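Local coordinates for putative cell adhesion protein (Parabacteroides distasonis, PDB 3LIU) that probably serves as a fimbrial subunit of the FimA/Mfa1 family, helping a bacterium of the human microbiome to build adhesive surface pili, at residues Asn44-Gly49 with Val88-Ala93; Phe51-Trp56 with Glu83-Val88. All coordinates share one frame; numbering follows the deposited sequence. Where two conformers were deposited one is given.

Contact 1: residues Asn44-Gly49 with Val88-Ala93; sequences NTLTVG and VVANAA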
ATOM      1  N   ASN A  44      11.745 -12.580  -1.261  1.00 13.37           N
ATOM      2  CA  ASN A  44      12.417 -13.382  -2.299  1.00 15.08           C
ATOM      3  C   ASN A  44      13.798 -12.837  -2.654  1.00 14.35           C
ATOM      4  O   ASN A  44      14.762 -13.567  -2.809  1.00 13.19           O
ATOM      5  CB  ASN A  44      11.534 -13.359  -3.535  1.00 16.07           C
ATOM      6  CG  ASN A  44      10.194 -13.934  -3.272  1.00 16.27           C
ATOM      7  OD1 ASN A  44      10.088 -14.974  -2.642  1.00 19.82           O
ATOM      8  ND2 ASN A  44       9.149 -13.279  -3.766  1.00 16.15           N
ATOM      9  N   THR A  45      13.889 -11.520  -2.778  1.00 14.95           N
ATOM     10  CA  THR A  45      15.159 -10.870  -3.102  1.00 12.18           C
ATOM     11  C   THR A  45      15.363  -9.762  -2.099  1.00 11.54           C
ATOM     12  O   THR A  45      14.383  -9.200  -1.594  1.00 13.87           O
ATOM     13  CB  THR A  45      15.195 -10.249  -4.534  1.00 11.59           C
ATOM     14  OG1 THR A  45      14.222  -9.201  -4.633  1.00 10.48           O
ATOM     15  CG2 THR A  45      14.962 -11.295  -5.649  1.00 15.30           C
ATOM     16  N   LEU A  46      16.628  -9.455  -1.835  1.00 10.50           N
ATOM     17  CA  LEU A  46      17.020  -8.264  -1.080  1.00 13.16           C
ATOM     18  C   LEU A  46      17.988  -7.403  -1.880  1.00 13.29           C
ATOM     19  O   LEU A  46      19.013  -7.892  -2.407  1.00 12.29           O
ATOM     20  CB  LEU A  46      17.665  -8.638   0.249  1.00 11.72           C
ATOM     21  CG  LEU A  46      16.672  -9.305   1.202  1.00 12.58           C
ATOM     22  CD1 LEU A  46      17.439  -9.828   2.410  1.00 24.13           C
ATOM     23  CD2 LEU A  46      15.608  -8.335   1.651  1.00  7.34           C
ATOM     24  N   THR A  47      17.650  -6.121  -1.977  1.00 13.96           N
ATOM     25  CA  THR A  47      18.556  -5.115  -2.530  1.00 13.52           C
ATOM     26  C   THR A  47      19.058  -4.280  -1.389  1.00 12.21           C
ATOM     27  O   THR A  47      18.267  -3.731  -0.632  1.00 17.61           O
ATOM     28  CB  THR A  47      17.845  -4.208  -3.551  1.00 12.49           C
ATOM     29  OG1 THR A  47      17.313  -5.015  -4.603  1.00 11.56           O
ATOM     30  CG2 THR A  47      18.812  -3.195  -4.148  1.00 11.84           C
ATOM     31  N   VAL A  48      20.371  -4.186  -1.265  1.00 14.03           N
ATOM     32  CA  VAL A  48      21.037  -3.484  -0.174  1.00 15.12           C
ATOM     33  C   VAL A  48      21.833  -2.316  -0.763  1.00 10.54           C
ATOM     34  O   VAL A  48      22.610  -2.470  -1.721  1.00 10.24           O
ATOM     35  CB  VAL A  48      21.965  -4.436   0.593  1.00 13.90           C
ATOM     36  CG1 VAL A  48      22.690  -3.710   1.733  1.00 11.51           C
ATOM     37  CG2 VAL A  48      21.174  -5.673   1.122  1.00 13.50           C
ATOM     38  N   GLY A  49      21.599  -1.134  -0.225  1.00  9.69           N
ATOM     39  CA  GLY A  49      22.370   0.039  -0.622  1.00 11.81           C
ATOM     40  C   GLY A  49      23.242   0.427   0.543  1.00 11.39           C
ATOM     41  O   GLY A  49      22.720   0.673   1.661  1.00 10.63           O
ATOM     42  N   VAL A  88      17.699  -1.521   3.136  1.00 15.81           N
ATOM     43  CA  VAL A  88      17.403  -2.786   2.537  1.00 14.43           C
ATOM     44  C   VAL A  88      16.020  -2.699   1.939  1.00 14.87           C
ATOM     45  O   VAL A  88      15.075  -2.253   2.603  1.00 12.25           O
ATOM     46  CB  VAL A  88      17.422  -3.886   3.609  1.00 17.75           C
ATOM     47  CG1 VAL A  88      17.109  -5.273   3.007  1.00 19.10           C
ATOM     48  CG2 VAL A  88      18.765  -3.871   4.313  1.00 18.76           C
ATOM     49  N   VAL A  89      15.903  -3.159   0.693  1.00 12.53           N
ATOM     50  CA  VAL A  89      14.644  -3.256   0.002  1.00  9.07           C
ATOM     51  C   VAL A  89      14.373  -4.712  -0.371  1.00 11.44           C
ATOM     52  O   VAL A  89      15.163  -5.359  -1.049  1.00 13.00           O
ATOM     53  CB  VAL A  89      14.623  -2.379  -1.297  1.00 11.71           C
ATOM     54  CG1 VAL A  89      13.276  -2.609  -2.085  1.00  9.19           C
ATOM     55  CG2 VAL A  89      14.798  -0.884  -0.953  1.00  7.70           C
ATOM     56  N   ALA A  90      13.231  -5.228   0.033  1.00 11.16           N
ATOM     57  CA  ALA A  90      12.793  -6.570  -0.385  1.00 11.87           C
ATOM     58  C   ALA A  90      11.929  -6.512  -1.623  1.00 11.43           C
ATOM     59  O   ALA A  90      11.052  -5.642  -1.749  1.00  8.64           O
ATOM     60  CB  ALA A  90      12.007  -7.285   0.756  1.00  8.74           C
ATOM     61  N   ASN A  91      12.160  -7.478  -2.512  1.00 13.44           N
ATOM     62  CA  ASN A  91      11.257  -7.792  -3.624  1.00 11.67           C
ATOM     63  C   ASN A  91      11.164  -6.671  -4.682  1.00 13.50           C
ATOM     64  O   ASN A  91      10.129  -6.461  -5.282  1.00 14.21           O
ATOM     65  CB  ASN A  91       9.871  -8.167  -3.089  1.00 12.93           C
ATOM     66  CG  ASN A  91       9.907  -9.396  -2.172  1.00 13.41           C
ATOM     67  OD1 ASN A  91      10.681 -10.306  -2.401  1.00 17.50           O
ATOM     68  ND2 ASN A  91       9.107  -9.385  -1.098  1.00  9.87           N
ATOM     69  N   ALA A  92      12.241  -5.924  -4.870  1.00 14.15           N
ATOM     70  CA  ALA A  92      12.262  -4.903  -5.909  1.00 13.92           C
ATOM     71  C   ALA A  92      12.100  -5.540  -7.288  1.00 12.13           C
ATOM     72  O   ALA A  92      12.771  -6.541  -7.617  1.00  9.79           O
ATOM     73  CB  ALA A  92      13.539  -4.076  -5.838  1.00  8.43           C
ATOM     74  N   ALA A  93      11.245  -4.942  -8.110  1.00 12.49           N
ATOM     75  CA  ALA A  93      11.062  -5.413  -9.498  1.00 12.75           C
ATOM     76  C   ALA A  93      12.417  -5.317 -10.219  1.00 12.06           C
ATOM     77  O   ALA A  93      13.264  -4.520  -9.833  1.00 11.02           O
ATOM     78  CB  ALA A  93       9.982  -4.608 -10.229  1.00 10.95           C
TER
HETATM   79  O   HOH W   1      15.028  -6.586  -3.711  1.00  9.87           O
HETATM   80  O   HOH W   2      12.627  -9.048  -6.629  1.00 24.33           O
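Strands 45-49 and 88-90 run antiparallel at 159°, with T47 and V89 as the hydrogen-bonded pair between two non-hydrogen-bonded ones, L46 with A90 and V48 with V88. Both T47-V89 bonds lie in the plane of the accepting carbonyl, and the one from T47 N to V89 O (2.8 Å) is almost straight at 178°. On the face of L46, V48, V88 and A90, the CD2 branch of L46 reaches obliquely across to V88 CG1, 3.7 Å away, and also rests on A90 CB; L21 and I23 of strand 16-24 pack there too. Near the other face, one water links the hydroxyls of T45 and T47, donates to V89 O and accepts from A92 N, while T47 OG1 also bonds T61 OG1. Past A90 the backbone turns at N91 (phi 67°), whose OD1 takes N44 N at 2.8 Å, in plane and on a lone pair. N91 ND2 donates to D42 O and L125 O, and N91 N donates to T45 O at 3.0 Å from above the carbonyl plane. Beyond this last backbone bond between the segments, the N91 side chain thus takes over as acceptor, while water ties both hydroxyls to A92 N.

Contact 2: residues Phe51-Trp56 with Glu83-Val88; sequences FGVDGW and EAHVVV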
ATOM      1  N   PHE A  51      26.010   3.297   1.637  1.00 11.05           N
ATOM      2  CA  PHE A  51      26.487   4.622   1.213  1.00 13.56           C
ATOM      3  C   PHE A  51      27.434   5.206   2.269  1.00 14.80           C
ATOM      4  O   PHE A  51      27.038   5.569   3.391  1.00 14.88           O
ATOM      5  CB  PHE A  51      25.288   5.557   0.922  1.00 14.84           C
ATOM      6  CG  PHE A  51      24.402   5.079  -0.206  1.00 16.29           C
ATOM      7  CD1 PHE A  51      24.647   5.441  -1.520  1.00 18.29           C
ATOM      8  CD2 PHE A  51      23.333   4.247   0.049  1.00 13.66           C
ATOM      9  CE1 PHE A  51      23.811   4.992  -2.556  1.00 18.06           C
ATOM     10  CE2 PHE A  51      22.524   3.795  -0.950  1.00 15.97           C
ATOM     11  CZ  PHE A  51      22.753   4.166  -2.264  1.00 20.05           C
ATOM     12  N   GLY A  52      28.707   5.265   1.921  1.00 14.43           N
ATOM     13  CA  GLY A  52      29.706   5.738   2.870  1.00 18.16           C
ATOM     14  C   GLY A  52      29.512   7.218   3.112  1.00 18.39           C
ATOM     15  O   GLY A  52      29.036   7.925   2.246  1.00 17.38           O
ATOM     16  N   VAL A  53      29.873   7.698   4.293  1.00 21.92           N
ATOM     17  CA  VAL A  53      29.657   9.113   4.588  1.00 20.79           C
ATOM     18  C   VAL A  53      30.529  10.006   3.699  1.00 21.02           C
ATOM     19  O   VAL A  53      30.176  11.128   3.479  1.00 22.56           O
ATOM     20  CB  VAL A  53      29.920   9.451   6.072  1.00 23.46           C
ATOM     21  CG1 VAL A  53      28.848   8.816   6.932  1.00 19.38           C
ATOM     22  CG2 VAL A  53      31.302   9.018   6.476  1.00 15.50           C
ATOM     23  N   ASP A  54      31.642   9.491   3.190  1.00 23.39           N
ATOM     24  CA  ASP A  54      32.548  10.232   2.302  1.00 25.81           C
ATOM     25  C   ASP A  54      32.252  10.084   0.812  1.00 26.55           C
ATOM     26  O   ASP A  54      33.114  10.431  -0.010  1.00 30.48           O
ATOM     27  CB  ASP A  54      33.977   9.730   2.516  1.00 28.19           C
ATOM     28  CG  ASP A  54      34.082   8.232   2.323  1.00 36.70           C
ATOM     29  OD1 ASP A  54      33.248   7.518   2.922  1.00 45.74           O
ATOM     30  OD2 ASP A  54      34.969   7.765   1.590  1.00 42.78           O
ATOM     31  N   GLY A  55      31.103   9.524   0.435  1.00 21.60           N
ATOM     32  CA  GLY A  55      30.704   9.515  -0.958  1.00 20.80           C
ATOM     33  C   GLY A  55      30.783   8.202  -1.720  1.00 20.31           C
ATOM     34  O   GLY A  55      30.205   8.102  -2.789  1.00 20.91           O
ATOM     35  N   TRP A  56      31.451   7.174  -1.211  1.00 20.08           N
ATOM     36  CA  TRP A  56      31.455   5.895  -1.938  1.00 18.74           C
ATOM     37  C   TRP A  56      30.081   5.226  -1.791  1.00 18.88           C
ATOM     38  O   TRP A  56      29.322   5.529  -0.856  1.00 19.49           O
ATOM     39  CB  TRP A  56      32.568   4.965  -1.465  1.00 17.79           C
ATOM     40  CG  TRP A  56      32.546   4.557   0.023  1.00 25.40           C
ATOM     41  CD1 TRP A  56      33.257   5.135   1.041  1.00 28.02           C
ATOM     42  CD2 TRP A  56      31.822   3.460   0.626  1.00 26.78           C
ATOM     43  NE1 TRP A  56      33.006   4.485   2.236  1.00 24.94           N
ATOM     44  CE2 TRP A  56      32.146   3.446   2.004  1.00 19.17           C
ATOM     45  CE3 TRP A  56      30.936   2.496   0.136  1.00 21.17           C
ATOM     46  CZ2 TRP A  56      31.606   2.520   2.892  1.00 23.14           C
ATOM     47  CZ3 TRP A  56      30.399   1.568   1.023  1.00 19.44           C
ATOM     48  CH2 TRP A  56      30.737   1.591   2.386  1.00 25.37           C
ATOM     49  N   GLU A  83      32.161   4.544   8.140  1.00 19.26           N
ATOM     50  CA  GLU A  83      30.797   4.795   8.519  1.00 17.37           C
ATOM     51  C   GLU A  83      29.956   4.841   7.258  1.00 15.99           C
ATOM     52  O   GLU A  83      30.381   5.398   6.261  1.00 16.60           O
ATOM     53  CB  GLU A  83      30.649   6.094   9.313  1.00 18.98           C
ATOM     54  CG  GLU A  83      29.269   6.218   9.952  1.00 21.57           C
ATOM     55  CD  GLU A  83      29.155   7.382  10.937  1.00 30.73           C
ATOM     56  OE1 GLU A  83      30.171   8.078  11.204  1.00 23.20           O
ATOM     57  OE2 GLU A  83      28.038   7.594  11.438  1.00 29.54           O
ATOM     58  N   ALA A  84      28.780   4.214   7.317  1.00 14.19           N
ATOM     59  CA  ALA A  84      27.887   4.141   6.182  1.00 14.93           C
ATOM     60  C   ALA A  84      26.428   4.135   6.589  1.00 12.38           C
ATOM     61  O   ALA A  84      26.064   3.753   7.716  1.00 14.32           O
ATOM     62  CB  ALA A  84      28.208   2.911   5.309  1.00 16.09           C
ATOM     63  N   HIS A  85      25.599   4.552   5.639  1.00 14.65           N
ATOM     64  CA  HIS A  85      24.164   4.481   5.744  1.00 14.25           C
ATOM     65  C   HIS A  85      23.683   3.329   4.852  1.00 15.43           C
ATOM     66  O   HIS A  85      24.080   3.231   3.703  1.00 19.10           O
ATOM     67  CB  HIS A  85      23.545   5.805   5.367  1.00 16.73           C
ATOM     68  CG  HIS A  85      23.761   6.880   6.382  1.00 22.71           C
ATOM     69  ND1 HIS A  85      24.402   8.059   6.088  1.00 29.92           N
ATOM     70  CD2 HIS A  85      23.434   6.948   7.694  1.00 32.80           C
ATOM     71  CE1 HIS A  85      24.457   8.813   7.170  1.00 32.30           C
ATOM     72  NE2 HIS A  85      23.887   8.157   8.163  1.00 32.10           N
ATOM     73  N   VAL A  86      22.885   2.433   5.430  1.00 13.88           N
ATOM     74  CA  VAL A  86      22.478   1.178   4.801  1.00 10.88           C
ATOM     75  C   VAL A  86      20.969   1.100   4.817  1.00 12.90           C
ATOM     76  O   VAL A  86      20.359   1.355   5.838  1.00 13.05           O
ATOM     77  CB  VAL A  86      23.034  -0.006   5.589  1.00 11.78           C
ATOM     78  CG1 VAL A  86      22.611  -1.322   4.998  1.00 10.68           C
ATOM     79  CG2 VAL A  86      24.560   0.096   5.683  1.00  9.03           C
ATOM     80  N   VAL A  87      20.392   0.738   3.675  1.00 14.24           N
ATOM     81  CA  VAL A  87      18.962   0.512   3.551  0.50 12.42           C
ATOM     82  C   VAL A  87      18.725  -0.781   2.752  1.00 14.41           C
ATOM     83  O   VAL A  87      19.465  -1.113   1.824  1.00 13.91           O
ATOM     84  CB  VAL A  87      18.228   1.751   2.940  0.50 11.65           C
ATOM     85  CG1 VAL A  87      18.921   2.249   1.656  0.50  6.02           C
ATOM     86  CG2 VAL A  87      16.737   1.451   2.687  0.50 11.22           C
ATOM     87  N   VAL A  88      17.699  -1.521   3.136  1.00 15.81           N
ATOM     88  CA  VAL A  88      17.403  -2.786   2.537  1.00 14.43           C
ATOM     89  C   VAL A  88      16.020  -2.699   1.939  1.00 14.87           C
ATOM     90  O   VAL A  88      15.075  -2.253   2.603  1.00 12.25           O
ATOM     91  CB  VAL A  88      17.422  -3.886   3.609  1.00 17.75           C
ATOM     92  CG1 VAL A  88      17.109  -5.273   3.007  1.00 19.10           C
ATOM     93  CG2 VAL A  88      18.765  -3.871   4.313  1.00 18.76           C
TER
HETATM   94  O   HOH W   3      25.579   8.173   3.772  1.00 37.87           O
HETATM   95  O   HOH W   4      32.921   5.924   4.918  1.00 27.80           O
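This contact joins a type I + G1 bulge hairpin, the connection from strand 45-52 to strand 57-66, to the neighbouring strand 82-90 in the transthyretin-like fold of the FimA family. F51 and H85 form an antiparallel hydrogen-bonded pair, with H85 O taking F51 N in its carbonyl plane at 2.8 Å, while H85 N approaches F51 O from above the plane. The following pair, G52 with A84, is non-hydrogen-bonded and close, and beyond it V53 N donates to E83 O at 3.1 Å. V53 also lays both methyl branches against E83: CG1 lies 4.0 Å from E83 CG, and V53 CG2 packs near E83 CB. On the face of A84, the far end of the W56 indole touches the alanine methyl, with CH2 4.1 Å from A84 CB.

The hairpin itself sets these groups in place. G52 N bonds W56 O and G55 N bonds G52 O, G55 taking the positive phi (107°) of the bulge position. W56 holds CG in the crowded position between its backbone N and carbonyl carbon (chi1 60°), which folds the indole back over the turn; G52 CA lies 3.4 Å above the ring, offset toward its rim. Y80 meets W56 edge-to-face, and L14, V50 and L136 pack around it. On the other face, I106 of helix 106-110 touches both F51 and H85. The E83 carboxylate lies near that of D133, which would probably raise the proton affinity of one of them. Water completes the outer layer: one molecule joins F51 O to H85 ND1 at the imidazole edge, and another donates to E83 O and to D54 OD1 while accepting from W56 NE1 at 3.0 Å.

In the fold
Both contacts zip together strands 45-52 and 82-90, and their ranges overlap at V88, which makes its cross-strand contacts in contact 1 alone; contact 2 is nested inside the loop closed by contact 1. Between them the pairing runs on through a probable hydrogen bond from G49 N to V87 O and through packing of V48 on V86. Contact 1 is core, its polar groups met mostly by backbone partners, with side-chain and water bonds added toward the strand end. Contact 2 lies farther from the chain centre, about 27 Å against 17 Å, and is only partly buried, combining an aromatic cover over a glycine with exposed turn residues and the acidic side chains of D54 and E83.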